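Local atomic coordinates of probable histone-lysine N-methyltransferase, H3 lysine-9 specific SUVH9 (Arabidopsis thaliana, PDB entry 4NJ5), a protein that acts in gene silencing and may bind methylated DNA and recruit RNA polymerase V to chromatin, and appears to lack methyltransferase activity. Residues G55-D60 and Q429-F434; M21-L26 and F84-E89; R17-I22 and L90-L95. All blocks are in the same frame, centred on the assembly; numbering follows the deposited sequence.

Contact 1. Residues G55-D60 and Q429-F434; sequences GSMMRD and QVLADF
Met57 reaches off its helix toward Val430 and meets it at about a right angle, methyl against methyl: CE of Met57 lies 3.7 Å from CG1 of Val430. The Met57 chain is straight as far as SD and bends at the last torsion (chi3 66°), which turns the terminal methyl to a place where it also touches Leu431, its CE 4.0 Å from Leu431 CD2. CE thus touches one branch of each of two consecutive residues. The second branch of Val430 serves the neighbouring methionine, with CG2 4.2 Å from CG of Met58, again with the two side chains at roughly a right angle. Val430 therefore straddles two adjacent residues of the helix, one methyl to each. The whole contact is apolar and small, 141 Å² counted over both sides. Leu431 also begins a type I turn that runs to Phe434 and takes the loop away from the helix. Leu26 and Phe29 of helix 8-35 pack on Met57 and Leu431 respectively, and Leu63 touches Val430. The contact is plain hydrophobic packing between the C-terminal end of helix 46-60 and a loop within the SET domain, away from the zinc cluster.

Contact 2. Residues M21-L26 and F84-E89; sequences MIYDSL and FFFRFE
The start of helix 87-92, in the SRA domain, packs here against the long N-terminal helix 8-35, with Tyr23 and Glu89 as the main pair. The Tyr23 ring lies obliquely against the aliphatic part of Glu89, CE2 of Tyr23 being 3.7 Å from CG of Glu89. Ring and carboxylate planes are only 23° apart. At the far end of the ring, OH of Tyr23 comes to 4.1 Å from CB of Phe86, a van der Waals approach. Glu89 has CG anti to its backbone N (chi1 -168°) and an extended chain, which carries the carboxylate back to the backbone amides of Phe85 and Phe86, just ahead of the helix. There OE1 accepts the backbone N-H of Phe85 at 2.9 Å with an N-H...O angle of 166°; the N-H arrives from above the carboxylate plane. A second, weak bond to OE1 comes from Phe86 N. Across the contact, one water donates to OD1 of Asp24 (2.8 Å) and to OE1 of Glu89 (3.2 Å). Another water lies 2.7 Å from OE2 of Glu89 and is only weakly bonded to OD2 of Asp24. The direct gap between Asp24 OD2 and Glu89 OE2 is 4.6 Å. Arg20 forms a salt bridge with OE2 of Glu89 and Arg27 one with OD1 of Asp24, while the Asn493 amide hydrogen-bonds to OD2 of Asp24. Two buried carboxylates thus face each other through water, and their mutual repulsion is probably eased by the waters and by one arginine for each acid.

Contact 3. Residues R17-I22 and L90-L95; sequences RKTRMI and LCVMGL
Thr19 holds CG2 anti to the backbone N (chi1 -56° for OG1), which presents the methyl to the 90-95 segment, while in Met93 the bend at chi2 (49°) brings the sulfur to the same methyl, and the bend at chi3 (69°) sets CE beside Arg20. CG2 of Thr19 sits 3.8 Å from CG1 of Val92 and 3.9 Å from SD of Met93, and the Thr19 side chain runs alongside those of Val92 and Met93, pointing the opposite way to each. Arg20 crosses Met93 at about a right angle: its CG lies 3.9 Å from Met93 SD, and Met93 CE is equally near that carbon. Helix 87-92 of the SRA domain ends at this point in a Schellman motif, in which Leu95 N bonds to Leu90 O at 2.9 Å and Gly94 N to Cys91 O at 3.0 Å. Gly94 takes the positive phi of the motif, and Met93, just before it, is the first residue to leave helical geometry. The polar ends turn to other partners. OG1 of Thr19 bonds to the backbone O of His15 one turn earlier in helix 8-35, and the Arg20 guanidinium pairs with Glu89 and bonds to the backbone O of Ile83. Met58 of helix 46-60 packs on both Thr19 and Val92.

Contacts 2 and 3 are successive parts of one interface between helices 8-35 and 87-92, their centres about 7 Å apart. The salt bridge from Arg20 NH2 to Glu89 OE2 (2.7 Å) ties them together. Contact 1 lies about 13 Å from either, centre to centre, and meets both through helix 46-60. Met58 of contact 1 reaches both others: its SD is 3.6 Å from Tyr23 CA in contact 2, and its CE is 3.9 Å from Ile22 CG2 in contact 3. Gly55 CA also comes to 3.4 Å from Phe88 CD1 of contact 2, and Gln429 reaches contact 3, with CB 3.8 Å from Ile22 CD1. Helix 8-35 thus touches both the SRA and the SET parts; all three contacts lie away from the zinc sites.

Contact 1. Residues G55-D60 and Q429-F434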
ATOM      1  N   GLY A  55      -7.788   7.072 -14.145  1.00 25.45           N
ATOM      2  CA  GLY A  55      -7.479   6.181 -15.246  1.00 25.47           C
ATOM      3  C   GLY A  55      -7.606   6.824 -16.618  1.00 32.54           C
ATOM      4  O   GLY A  55      -6.671   6.763 -17.416  1.00 36.06           O
ATOM      5  N   SER A  56      -8.751   7.443 -16.898  1.00 36.72           N
ATOM      6  CA  SER A  56      -8.993   8.019 -18.225  1.00 38.92           C
ATOM      7  C   SER A  56      -8.045   9.181 -18.527  1.00 37.30           C
ATOM      8  O   SER A  56      -7.577   9.351 -19.663  1.00 39.94           O
ATOM      9  CB  SER A  56     -10.449   8.474 -18.368  1.00 35.59           C
ATOM     10  OG  SER A  56     -10.702   9.638 -17.600  1.00 39.55           O
ATOM     11  N   MET A  57      -7.767   9.979 -17.501  1.00 29.14           N
ATOM     12  CA  MET A  57      -6.804  11.065 -17.624  1.00 29.96           C
ATOM     13  C   MET A  57      -5.407  10.536 -17.921  1.00 29.14           C
ATOM     14  O   MET A  57      -4.684  11.109 -18.731  1.00 30.45           O
ATOM     15  CB  MET A  57      -6.779  11.914 -16.357  1.00 30.80           C
ATOM     16  CG  MET A  57      -8.019  12.756 -16.164  1.00 34.59           C
ATOM     17  SD  MET A  57      -7.929  13.718 -14.648  1.00 34.23           S
ATOM     18  CE  MET A  57      -6.568  14.819 -15.030  1.00 32.44           C
ATOM     19  N   MET A  58      -5.022   9.446 -17.270  1.00 27.27           N
ATOM     20  CA  MET A  58      -3.720   8.863 -17.566  1.00 31.33           C
ATOM     21  C   MET A  58      -3.692   8.233 -18.953  1.00 33.54           C
ATOM     22  O   MET A  58      -2.643   8.170 -19.594  1.00 35.01           O
ATOM     23  CB  MET A  58      -3.300   7.859 -16.495  1.00 31.12           C
ATOM     24  CG  MET A  58      -2.834   8.532 -15.221  1.00 24.21           C
ATOM     25  SD  MET A  58      -2.198   7.365 -14.020  1.00 24.35           S
ATOM     26  CE  MET A  58      -0.724   6.787 -14.848  1.00 24.29           C
ATOM     27  N   ARG A  59      -4.849   7.777 -19.417  1.00 28.00           N
ATOM     28  CA  ARG A  59      -4.948   7.215 -20.752  1.00 29.12           C
ATOM     29  C   ARG A  59      -4.717   8.297 -21.795  1.00 31.48           C
ATOM     30  O   ARG A  59      -4.002   8.081 -22.774  1.00 32.61           O
ATOM     31  CB  ARG A  59      -6.312   6.570 -20.977  1.00 34.69           C
ATOM     32  CG  ARG A  59      -6.449   5.926 -22.346  1.00 40.94           C
ATOM     33  CD  ARG A  59      -7.901   5.863 -22.766  1.00 44.92           C
ATOM     34  NE  ARG A  59      -8.559   7.153 -22.580  1.00 47.13           N
ATOM     35  CZ  ARG A  59      -9.767   7.301 -22.049  1.00 46.34           C
ATOM     36  NH1 ARG A  59     -10.293   8.511 -21.914  1.00 46.66           N
ATOM     37  NH2 ARG A  59     -10.451   6.236 -21.653  1.00 46.78           N
ATOM     38  N   ASP A  60      -5.320   9.464 -21.582  1.00 36.97           N
ATOM     39  CA  ASP A  60      -5.155  10.573 -22.517  1.00 41.65           C
ATOM     40  C   ASP A  60      -3.709  11.070 -22.595  1.00 46.70           C
ATOM     41  O   ASP A  60      -3.299  11.627 -23.613  1.00 49.73           O
ATOM     42  CB  ASP A  60      -6.085  11.734 -22.155  1.00 43.74           C
ATOM     43  CG  ASP A  60      -7.545  11.332 -22.150  1.00 48.77           C
ATOM     44  OD1 ASP A  60      -7.930  10.462 -22.960  1.00 46.44           O
ATOM     45  OD2 ASP A  60      -8.310  11.888 -21.330  1.00 53.69           O
ATOM     46  N   GLN A 429       3.276  15.172 -14.891  1.00 30.77           N
ATOM     47  CA  GLN A 429       3.200  14.343 -16.090  1.00 35.31           C
ATOM     48  C   GLN A 429       1.764  14.206 -16.589  1.00 35.09           C
ATOM     49  O   GLN A 429       1.527  13.724 -17.696  1.00 40.46           O
ATOM     50  CB  GLN A 429       3.829  12.963 -15.853  1.00 45.00           C
ATOM     51  CG  GLN A 429       5.304  12.972 -15.480  1.00 51.85           C
ATOM     52  CD  GLN A 429       6.081  11.807 -16.077  1.00 58.56           C
ATOM     53  OE1 GLN A 429       5.763  11.328 -17.165  1.00 61.21           O
ATOM     54  NE2 GLN A 429       7.110  11.349 -15.363  1.00 59.54           N
ATOM     55  N   VAL A 430       0.820  14.636 -15.760  1.00 32.13           N
ATOM     56  CA  VAL A 430      -0.598  14.591 -16.103  1.00 33.38           C
ATOM     57  C   VAL A 430      -1.134  16.006 -16.335  1.00 38.31           C
ATOM     58  O   VAL A 430      -1.865  16.261 -17.298  1.00 41.38           O
ATOM     59  CB  VAL A 430      -1.419  13.886 -14.998  1.00 35.50           C
ATOM     60  CG1 VAL A 430      -2.884  14.293 -15.047  1.00 38.11           C
ATOM     61  CG2 VAL A 430      -1.260  12.373 -15.101  1.00 28.65           C
ATOM     62  N   LEU A 431      -0.751  16.928 -15.456  1.00 42.95           N
ATOM     63  CA  LEU A 431      -1.174  18.326 -15.552  1.00 45.26           C
ATOM     64  C   LEU A 431       0.003  19.244 -15.887  1.00 47.75           C
ATOM     65  O   LEU A 431       0.931  19.398 -15.091  1.00 43.14           O
ATOM     66  CB  LEU A 431      -1.828  18.770 -14.241  1.00 42.74           C
ATOM     67  CG  LEU A 431      -2.982  17.894 -13.750  1.00 42.90           C
ATOM     68  CD1 LEU A 431      -3.378  18.264 -12.333  1.00 41.86           C
ATOM     69  CD2 LEU A 431      -4.174  18.008 -14.688  1.00 46.64           C
ATOM     70  N   ALA A 432      -0.046  19.854 -17.067  1.00 71.33           N
ATOM     71  CA  ALA A 432       1.036  20.712 -17.545  1.00 77.93           C
ATOM     72  C   ALA A 432       1.273  21.927 -16.649  1.00 81.07           C
ATOM     73  O   ALA A 432       2.406  22.385 -16.498  1.00 83.19           O
ATOM     74  CB  ALA A 432       0.759  21.159 -18.979  1.00 60.24           C
ATOM     75  N   ASP A 433       0.202  22.437 -16.052  1.00 68.36           N
ATOM     76  CA  ASP A 433       0.273  23.661 -15.259  1.00 68.44           C
ATOM     77  C   ASP A 433       0.580  23.406 -13.783  1.00 64.66           C
ATOM     78  O   ASP A 433       0.581  24.335 -12.977  1.00 64.61           O
ATOM     79  CB  ASP A 433      -1.031  24.451 -15.394  1.00 65.90           C
ATOM     80  CG  ASP A 433      -2.253  23.626 -15.037  1.00 63.85           C
ATOM     81  OD1 ASP A 433      -2.213  22.391 -15.219  1.00 61.48           O
ATOM     82  OD2 ASP A 433      -3.254  24.213 -14.577  1.00 63.91           O
ATOM     83  N   PHE A 434       0.843  22.149 -13.435  1.00 52.92           N
ATOM     84  CA  PHE A 434       1.104  21.776 -12.047  1.00 45.97           C
ATOM     85  C   PHE A 434       2.402  22.366 -11.506  1.00 44.15           C
ATOM     86  O   PHE A 434       3.462  22.233 -12.115  1.00 45.36           O
ATOM     87  CB  PHE A 434       1.119  20.252 -11.887  1.00 45.61           C
ATOM     88  CG  PHE A 434       1.688  19.782 -10.571  1.00 42.17           C
ATOM     89  CD1 PHE A 434       0.917  19.802  -9.420  1.00 40.06           C
ATOM     90  CD2 PHE A 434       2.990  19.309 -10.491  1.00 42.56           C
ATOM     91  CE1 PHE A 434       1.437  19.364  -8.209  1.00 39.96           C
ATOM     92  CE2 PHE A 434       3.515  18.874  -9.287  1.00 42.04           C
ATOM     93  CZ  PHE A 434       2.737  18.902  -8.144  1.00 40.25           C
TER

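Contact 2. Residues M21-L26 and F84-E89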
ATOM      1  N   MET A  21       2.759   5.686  -8.534  1.00 20.80           N
ATOM      2  CA  MET A  21       2.842   6.951  -7.804  1.00 21.37           C
ATOM      3  C   MET A  21       2.013   8.043  -8.479  1.00 22.25           C
ATOM      4  O   MET A  21       1.276   8.790  -7.814  1.00 20.57           O
ATOM      5  CB  MET A  21       4.294   7.400  -7.669  1.00 22.55           C
ATOM      6  CG  MET A  21       4.909   7.096  -6.322  1.00 21.44           C
ATOM      7  SD  MET A  21       6.463   7.980  -6.121  1.00 26.57           S
ATOM      8  CE  MET A  21       7.475   7.114  -7.318  1.00 27.34           C
ATOM      9  N   ILE A  22       2.131   8.127  -9.801  1.00 21.03           N
ATOM     10  CA  ILE A  22       1.326   9.071 -10.565  1.00 21.71           C
ATOM     11  C   ILE A  22      -0.165   8.789 -10.405  1.00 23.48           C
ATOM     12  O   ILE A  22      -0.947   9.697 -10.115  1.00 21.70           O
ATOM     13  CB  ILE A  22       1.687   9.059 -12.061  1.00 25.38           C
ATOM     14  CG1 ILE A  22       3.061   9.697 -12.282  1.00 28.10           C
ATOM     15  CG2 ILE A  22       0.634   9.801 -12.872  1.00 24.99           C
ATOM     16  CD1 ILE A  22       3.449   9.812 -13.745  1.00 27.52           C
ATOM     17  N   TYR A  23      -0.556   7.528 -10.578  1.00 20.57           N
ATOM     18  CA  TYR A  23      -1.968   7.162 -10.483  1.00 21.43           C
ATOM     19  C   TYR A  23      -2.587   7.550  -9.135  1.00 20.14           C
ATOM     20  O   TYR A  23      -3.591   8.271  -9.085  1.00 20.77           O
ATOM     21  CB  TYR A  23      -2.171   5.670 -10.764  1.00 20.82           C
ATOM     22  CG  TYR A  23      -3.617   5.233 -10.678  1.00 20.16           C
ATOM     23  CD1 TYR A  23      -4.497   5.458 -11.731  1.00 20.63           C
ATOM     24  CD2 TYR A  23      -4.101   4.599  -9.545  1.00 19.26           C
ATOM     25  CE1 TYR A  23      -5.818   5.063 -11.654  1.00 20.26           C
ATOM     26  CE2 TYR A  23      -5.422   4.203  -9.457  1.00 20.12           C
ATOM     27  CZ  TYR A  23      -6.275   4.436 -10.513  1.00 19.83           C
ATOM     28  OH  TYR A  23      -7.587   4.040 -10.424  1.00 20.03           O
ATOM     29  N   ASP A  24      -1.977   7.087  -8.047  1.00 19.56           N
ATOM     30  CA  ASP A  24      -2.508   7.380  -6.717  1.00 26.45           C
ATOM     31  C   ASP A  24      -2.474   8.874  -6.364  1.00 28.93           C
ATOM     32  O   ASP A  24      -3.406   9.386  -5.725  1.00 30.91           O
ATOM     33  CB  ASP A  24      -1.812   6.534  -5.645  1.00 25.10           C
ATOM     34  CG  ASP A  24      -2.337   5.107  -5.602  1.00 23.43           C
ATOM     35  OD1 ASP A  24      -3.562   4.921  -5.769  1.00 24.21           O
ATOM     36  OD2 ASP A  24      -1.529   4.172  -5.404  1.00 18.69           O
ATOM     37  N   SER A  25      -1.420   9.573  -6.786  1.00 32.52           N
ATOM     38  CA  SER A  25      -1.369  11.020  -6.578  1.00 31.15           C
ATOM     39  C   SER A  25      -2.515  11.726  -7.300  1.00 31.72           C
ATOM     40  O   SER A  25      -3.157  12.619  -6.741  1.00 33.34           O
ATOM     41  CB  SER A  25      -0.032  11.596  -7.040  1.00 21.95           C
ATOM     42  OG  SER A  25       1.029  11.065  -6.273  1.00 21.79           O
ATOM     43  N   LEU A  26      -2.764  11.316  -8.541  1.00 22.60           N
ATOM     44  CA  LEU A  26      -3.835  11.895  -9.347  1.00 25.86           C
ATOM     45  C   LEU A  26      -5.200  11.659  -8.700  1.00 28.43           C
ATOM     46  O   LEU A  26      -5.997  12.595  -8.555  1.00 25.15           O
ATOM     47  CB  LEU A  26      -3.819  11.307 -10.758  1.00 25.88           C
ATOM     48  CG  LEU A  26      -4.119  12.228 -11.942  1.00 28.75           C
ATOM     49  CD1 LEU A  26      -4.645  11.396 -13.102  1.00 28.53           C
ATOM     50  CD2 LEU A  26      -5.109  13.329 -11.582  1.00 28.77           C
ATOM     51  N   PHE A  84      -4.047  -4.217  -5.840  1.00 17.69           N
ATOM     52  CA  PHE A  84      -4.688  -3.071  -6.469  1.00 17.44           C
ATOM     53  C   PHE A  84      -6.068  -2.885  -5.852  1.00 21.93           C
ATOM     54  O   PHE A  84      -6.655  -3.838  -5.342  1.00 20.37           O
ATOM     55  CB  PHE A  84      -4.790  -3.293  -7.979  1.00 17.18           C
ATOM     56  CG  PHE A  84      -3.469  -3.570  -8.630  1.00 19.19           C
ATOM     57  CD1 PHE A  84      -2.989  -4.865  -8.735  1.00 17.33           C
ATOM     58  CD2 PHE A  84      -2.692  -2.532  -9.118  1.00 21.05           C
ATOM     59  CE1 PHE A  84      -1.763  -5.117  -9.318  1.00 21.36           C
ATOM     60  CE2 PHE A  84      -1.468  -2.779  -9.706  1.00 18.34           C
ATOM     61  CZ  PHE A  84      -1.003  -4.073  -9.806  1.00 17.75           C
ATOM     62  N   PHE A  85      -6.591  -1.663  -5.897  1.00 24.17           N
ATOM     63  CA  PHE A  85      -7.842  -1.361  -5.203  1.00 24.08           C
ATOM     64  C   PHE A  85      -9.011  -1.048  -6.131  1.00 19.31           C
ATOM     65  O   PHE A  85     -10.155  -0.973  -5.689  1.00 20.20           O
ATOM     66  CB  PHE A  85      -7.635  -0.211  -4.223  1.00 21.23           C
ATOM     67  CG  PHE A  85      -6.569  -0.477  -3.207  1.00 21.40           C
ATOM     68  CD1 PHE A  85      -6.751  -1.447  -2.235  1.00 21.98           C
ATOM     69  CD2 PHE A  85      -5.383   0.242  -3.220  1.00 24.80           C
ATOM     70  CE1 PHE A  85      -5.771  -1.697  -1.292  1.00 26.38           C
ATOM     71  CE2 PHE A  85      -4.398   0.000  -2.277  1.00 26.25           C
ATOM     72  CZ  PHE A  85      -4.592  -0.972  -1.312  1.00 28.10           C
ATOM     73  N   PHE A  86      -8.721  -0.863  -7.412  1.00 19.75           N
ATOM     74  CA  PHE A  86      -9.752  -0.516  -8.377  1.00 19.79           C
ATOM     75  C   PHE A  86      -9.552  -1.272  -9.682  1.00 25.70           C
ATOM     76  O   PHE A  86      -8.421  -1.588 -10.060  1.00 28.07           O
ATOM     77  CB  PHE A  86      -9.746   0.991  -8.653  1.00 19.64           C
ATOM     78  CG  PHE A  86      -9.909   1.842  -7.424  1.00 20.20           C
ATOM     79  CD1 PHE A  86      -8.801   2.392  -6.796  1.00 19.80           C
ATOM     80  CD2 PHE A  86     -11.168   2.104  -6.902  1.00 21.36           C
ATOM     81  CE1 PHE A  86      -8.943   3.183  -5.669  1.00 20.45           C
ATOM     82  CE2 PHE A  86     -11.318   2.898  -5.772  1.00 22.13           C
ATOM     83  CZ  PHE A  86     -10.203   3.437  -5.156  1.00 21.64           C
ATOM     84  N   ARG A  87     -10.652  -1.556 -10.371  1.00 21.30           N
ATOM     85  CA  ARG A  87     -10.585  -2.207 -11.672  1.00 19.17           C
ATOM     86  C   ARG A  87      -9.801  -1.382 -12.684  1.00 19.22           C
ATOM     87  O   ARG A  87      -8.981  -1.911 -13.417  1.00 19.61           O
ATOM     88  CB  ARG A  87     -11.991  -2.483 -12.202  1.00 21.23           C
ATOM     89  CG  ARG A  87     -12.782  -3.492 -11.411  1.00 27.15           C
ATOM     90  CD  ARG A  87     -12.219  -4.881 -11.582  1.00 35.98           C
ATOM     91  NE  ARG A  87     -13.196  -5.816 -12.130  1.00 45.98           N
ATOM     92  CZ  ARG A  87     -13.232  -6.193 -13.402  1.00 49.44           C
ATOM     93  NH1 ARG A  87     -14.153  -7.046 -13.824  1.00 52.54           N
ATOM     94  NH2 ARG A  87     -12.338  -5.715 -14.248  1.00 48.34           N
ATOM     95  N   PHE A  88     -10.057  -0.082 -12.718  1.00 19.86           N
ATOM     96  CA  PHE A  88      -9.425   0.798 -13.698  1.00 23.16           C
ATOM     97  C   PHE A  88      -7.914   0.817 -13.499  1.00 27.54           C
ATOM     98  O   PHE A  88      -7.136   0.908 -14.459  1.00 28.23           O
ATOM     99  CB  PHE A  88      -9.985   2.208 -13.568  1.00 22.99           C
ATOM    100  CG  PHE A  88     -10.375   2.830 -14.876  1.00 28.33           C
ATOM    101  CD1 PHE A  88      -9.419   3.399 -15.699  1.00 25.63           C
ATOM    102  CD2 PHE A  88     -11.702   2.860 -15.272  1.00 30.67           C
ATOM    103  CE1 PHE A  88      -9.781   3.986 -16.900  1.00 26.51           C
ATOM    104  CE2 PHE A  88     -12.065   3.445 -16.466  1.00 33.61           C
ATOM    105  CZ  PHE A  88     -11.101   4.011 -17.280  1.00 31.18           C
ATOM    106  N   GLU A  89      -7.511   0.726 -12.237  1.00 27.21           N
ATOM    107  CA  GLU A  89      -6.106   0.628 -11.874  1.00 24.85           C
ATOM    108  C   GLU A  89      -5.432  -0.512 -12.642  1.00 27.17           C
ATOM    109  O   GLU A  89      -4.303  -0.370 -13.110  1.00 29.03           O
ATOM    110  CB  GLU A  89      -5.976   0.411 -10.363  1.00 17.92           C
ATOM    111  CG  GLU A  89      -4.580   0.585  -9.824  1.00 17.64           C
ATOM    112  CD  GLU A  89      -4.535   0.574  -8.304  1.00 18.02           C
ATOM    113  OE1 GLU A  89      -5.599   0.383  -7.672  1.00 18.81           O
ATOM    114  OE2 GLU A  89      -3.433   0.751  -7.742  1.00 17.74           O
TER
HETATM  115  O   HOH W   1      -1.576   2.733  -8.044  1.00 22.64           O
HETATM  116  O   HOH W   2      -5.112   2.632  -5.403  1.00 24.41           O

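Contact 3. Residues R17-I22 and L90-L95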
ATOM      1  N   ARG A  17       6.713   1.474 -10.606  1.00 27.58           N
ATOM      2  CA  ARG A  17       6.692   2.255  -9.373  1.00 25.06           C
ATOM      3  C   ARG A  17       6.247   3.698  -9.648  1.00 23.09           C
ATOM      4  O   ARG A  17       5.291   4.201  -9.035  1.00 21.36           O
ATOM      5  CB  ARG A  17       8.073   2.228  -8.717  1.00 27.33           C
ATOM      6  CG  ARG A  17       8.110   2.762  -7.301  1.00 28.29           C
ATOM      7  CD  ARG A  17       9.467   2.510  -6.650  1.00 30.34           C
ATOM      8  NE  ARG A  17      10.532   3.336  -7.214  1.00 31.89           N
ATOM      9  CZ  ARG A  17      10.793   4.580  -6.823  1.00 35.79           C
ATOM     10  NH1 ARG A  17      10.060   5.144  -5.873  1.00 38.74           N
ATOM     11  NH2 ARG A  17      11.783   5.262  -7.384  1.00 33.39           N
ATOM     12  N   LYS A  18       6.928   4.347 -10.589  1.00 22.86           N
ATOM     13  CA  LYS A  18       6.576   5.713 -10.981  1.00 24.14           C
ATOM     14  C   LYS A  18       5.127   5.828 -11.475  1.00 23.48           C
ATOM     15  O   LYS A  18       4.415   6.793 -11.153  1.00 22.07           O
ATOM     16  CB  LYS A  18       7.537   6.229 -12.056  1.00 36.83           C
ATOM     17  CG  LYS A  18       8.941   6.527 -11.554  1.00 41.75           C
ATOM     18  CD  LYS A  18       8.942   7.724 -10.618  1.00 49.91           C
ATOM     19  CE  LYS A  18      10.329   7.991 -10.051  1.00 57.41           C
ATOM     20  NZ  LYS A  18      11.327   8.309 -11.114  1.00 63.24           N
ATOM     21  N   THR A  19       4.693   4.841 -12.252  1.00 22.23           N
ATOM     22  CA  THR A  19       3.337   4.859 -12.779  1.00 21.75           C
ATOM     23  C   THR A  19       2.318   4.827 -11.648  1.00 20.58           C
ATOM     24  O   THR A  19       1.353   5.596 -11.648  1.00 20.51           O
ATOM     25  CB  THR A  19       3.065   3.681 -13.737  1.00 21.86           C
ATOM     26  OG1 THR A  19       4.028   3.688 -14.799  1.00 23.26           O
ATOM     27  CG2 THR A  19       1.665   3.797 -14.325  1.00 21.61           C
ATOM     28  N   ARG A  20       2.535   3.943 -10.680  1.00 20.18           N
ATOM     29  CA  ARG A  20       1.602   3.820  -9.567  1.00 21.28           C
ATOM     30  C   ARG A  20       1.585   5.085  -8.713  1.00 21.59           C
ATOM     31  O   ARG A  20       0.522   5.517  -8.242  1.00 20.74           O
ATOM     32  CB  ARG A  20       1.901   2.573  -8.729  1.00 18.77           C
ATOM     33  CG  ARG A  20       1.678   1.269  -9.495  1.00 18.68           C
ATOM     34  CD  ARG A  20       1.467   0.079  -8.569  1.00 18.34           C
ATOM     35  NE  ARG A  20       0.207   0.167  -7.833  1.00 25.94           N
ATOM     36  CZ  ARG A  20      -0.305  -0.824  -7.109  1.00 23.89           C
ATOM     37  NH1 ARG A  20       0.329  -1.987  -7.030  1.00 21.44           N
ATOM     38  NH2 ARG A  20      -1.456  -0.658  -6.473  1.00 17.50           N
ATOM     39  N   MET A  21       2.759   5.686  -8.534  1.00 20.80           N
ATOM     40  CA  MET A  21       2.842   6.951  -7.804  1.00 21.37           C
ATOM     41  C   MET A  21       2.013   8.043  -8.479  1.00 22.25           C
ATOM     42  O   MET A  21       1.276   8.790  -7.814  1.00 20.57           O
ATOM     43  CB  MET A  21       4.294   7.400  -7.669  1.00 22.55           C
ATOM     44  CG  MET A  21       4.909   7.096  -6.322  1.00 21.44           C
ATOM     45  SD  MET A  21       6.463   7.980  -6.121  1.00 26.57           S
ATOM     46  CE  MET A  21       7.475   7.114  -7.318  1.00 27.34           C
ATOM     47  N   ILE A  22       2.131   8.127  -9.801  1.00 21.03           N
ATOM     48  CA  ILE A  22       1.326   9.071 -10.565  1.00 21.71           C
ATOM     49  C   ILE A  22      -0.165   8.789 -10.405  1.00 23.48           C
ATOM     50  O   ILE A  22      -0.947   9.697 -10.115  1.00 21.70           O
ATOM     51  CB  ILE A  22       1.687   9.059 -12.061  1.00 25.38           C
ATOM     52  CG1 ILE A  22       3.061   9.697 -12.282  1.00 28.10           C
ATOM     53  CG2 ILE A  22       0.634   9.801 -12.872  1.00 24.99           C
ATOM     54  CD1 ILE A  22       3.449   9.812 -13.745  1.00 27.52           C
ATOM     55  N   LEU A  90      -6.143  -1.629 -12.786  1.00 29.29           N
ATOM     56  CA  LEU A  90      -5.639  -2.774 -13.538  1.00 27.20           C
ATOM     57  C   LEU A  90      -5.406  -2.423 -15.002  1.00 27.31           C
ATOM     58  O   LEU A  90      -4.510  -2.974 -15.642  1.00 26.93           O
ATOM     59  CB  LEU A  90      -6.611  -3.949 -13.438  1.00 17.87           C
ATOM     60  CG  LEU A  90      -6.887  -4.449 -12.020  1.00 18.87           C
ATOM     61  CD1 LEU A  90      -7.937  -5.550 -12.037  1.00 18.57           C
ATOM     62  CD2 LEU A  90      -5.604  -4.938 -11.371  1.00 17.27           C
ATOM     63  N   CYS A  91      -6.220  -1.514 -15.528  1.00 28.20           N
ATOM     64  CA  CYS A  91      -6.059  -1.053 -16.900  1.00 28.33           C
ATOM     65  C   CYS A  91      -4.806  -0.201 -17.001  1.00 29.06           C
ATOM     66  O   CYS A  91      -4.038  -0.318 -17.960  1.00 35.99           O
ATOM     67  CB  CYS A  91      -7.272  -0.239 -17.356  1.00 24.33           C
ATOM     68  SG  CYS A  91      -8.844  -1.093 -17.207  1.00 35.06           S
ATOM     69  N   VAL A  92      -4.608   0.661 -16.007  1.00 20.98           N
ATOM     70  CA  VAL A  92      -3.409   1.494 -15.960  1.00 26.44           C
ATOM     71  C   VAL A  92      -2.135   0.646 -16.007  1.00 25.91           C
ATOM     72  O   VAL A  92      -1.186   0.978 -16.715  1.00 23.83           O
ATOM     73  CB  VAL A  92      -3.391   2.399 -14.710  1.00 26.46           C
ATOM     74  CG1 VAL A  92      -2.080   3.175 -14.630  1.00 22.58           C
ATOM     75  CG2 VAL A  92      -4.584   3.349 -14.727  1.00 27.01           C
ATOM     76  N   MET A  93      -2.130  -0.462 -15.269  1.00 19.67           N
ATOM     77  CA  MET A  93      -0.961  -1.335 -15.219  1.00 19.81           C
ATOM     78  C   MET A  93      -0.945  -2.406 -16.308  1.00 24.45           C
ATOM     79  O   MET A  93      -0.118  -3.316 -16.269  1.00 25.77           O
ATOM     80  CB  MET A  93      -0.828  -1.986 -13.842  1.00 28.86           C
ATOM     81  CG  MET A  93       0.289  -1.392 -13.000  1.00 29.50           C
ATOM     82  SD  MET A  93       0.207   0.407 -12.965  1.00 34.87           S
ATOM     83  CE  MET A  93      -1.287   0.652 -12.008  1.00 36.59           C
ATOM     84  N   GLY A  94      -1.857  -2.300 -17.271  1.00 24.59           N
ATOM     85  CA  GLY A  94      -1.877  -3.209 -18.406  1.00 25.70           C
ATOM     86  C   GLY A  94      -2.201  -4.658 -18.084  1.00 25.69           C
ATOM     87  O   GLY A  94      -1.965  -5.548 -18.904  1.00 25.59           O
ATOM     88  N   LEU A  95      -2.745  -4.904 -16.896  1.00 24.25           N
ATOM     89  CA  LEU A  95      -3.094  -6.261 -16.484  1.00 22.95           C
ATOM     90  C   LEU A  95      -4.412  -6.723 -17.094  1.00 19.58           C
ATOM     91  O   LEU A  95      -4.548  -7.870 -17.508  1.00 19.86           O
ATOM     92  CB  LEU A  95      -3.179  -6.355 -14.960  1.00 22.49           C
ATOM     93  CG  LEU A  95      -1.859  -6.453 -14.199  1.00 25.55           C
ATOM     94  CD1 LEU A  95      -2.069  -6.113 -12.731  1.00 27.06           C
ATOM     95  CD2 LEU A  95      -1.250  -7.842 -14.353  1.00 24.83           C
TER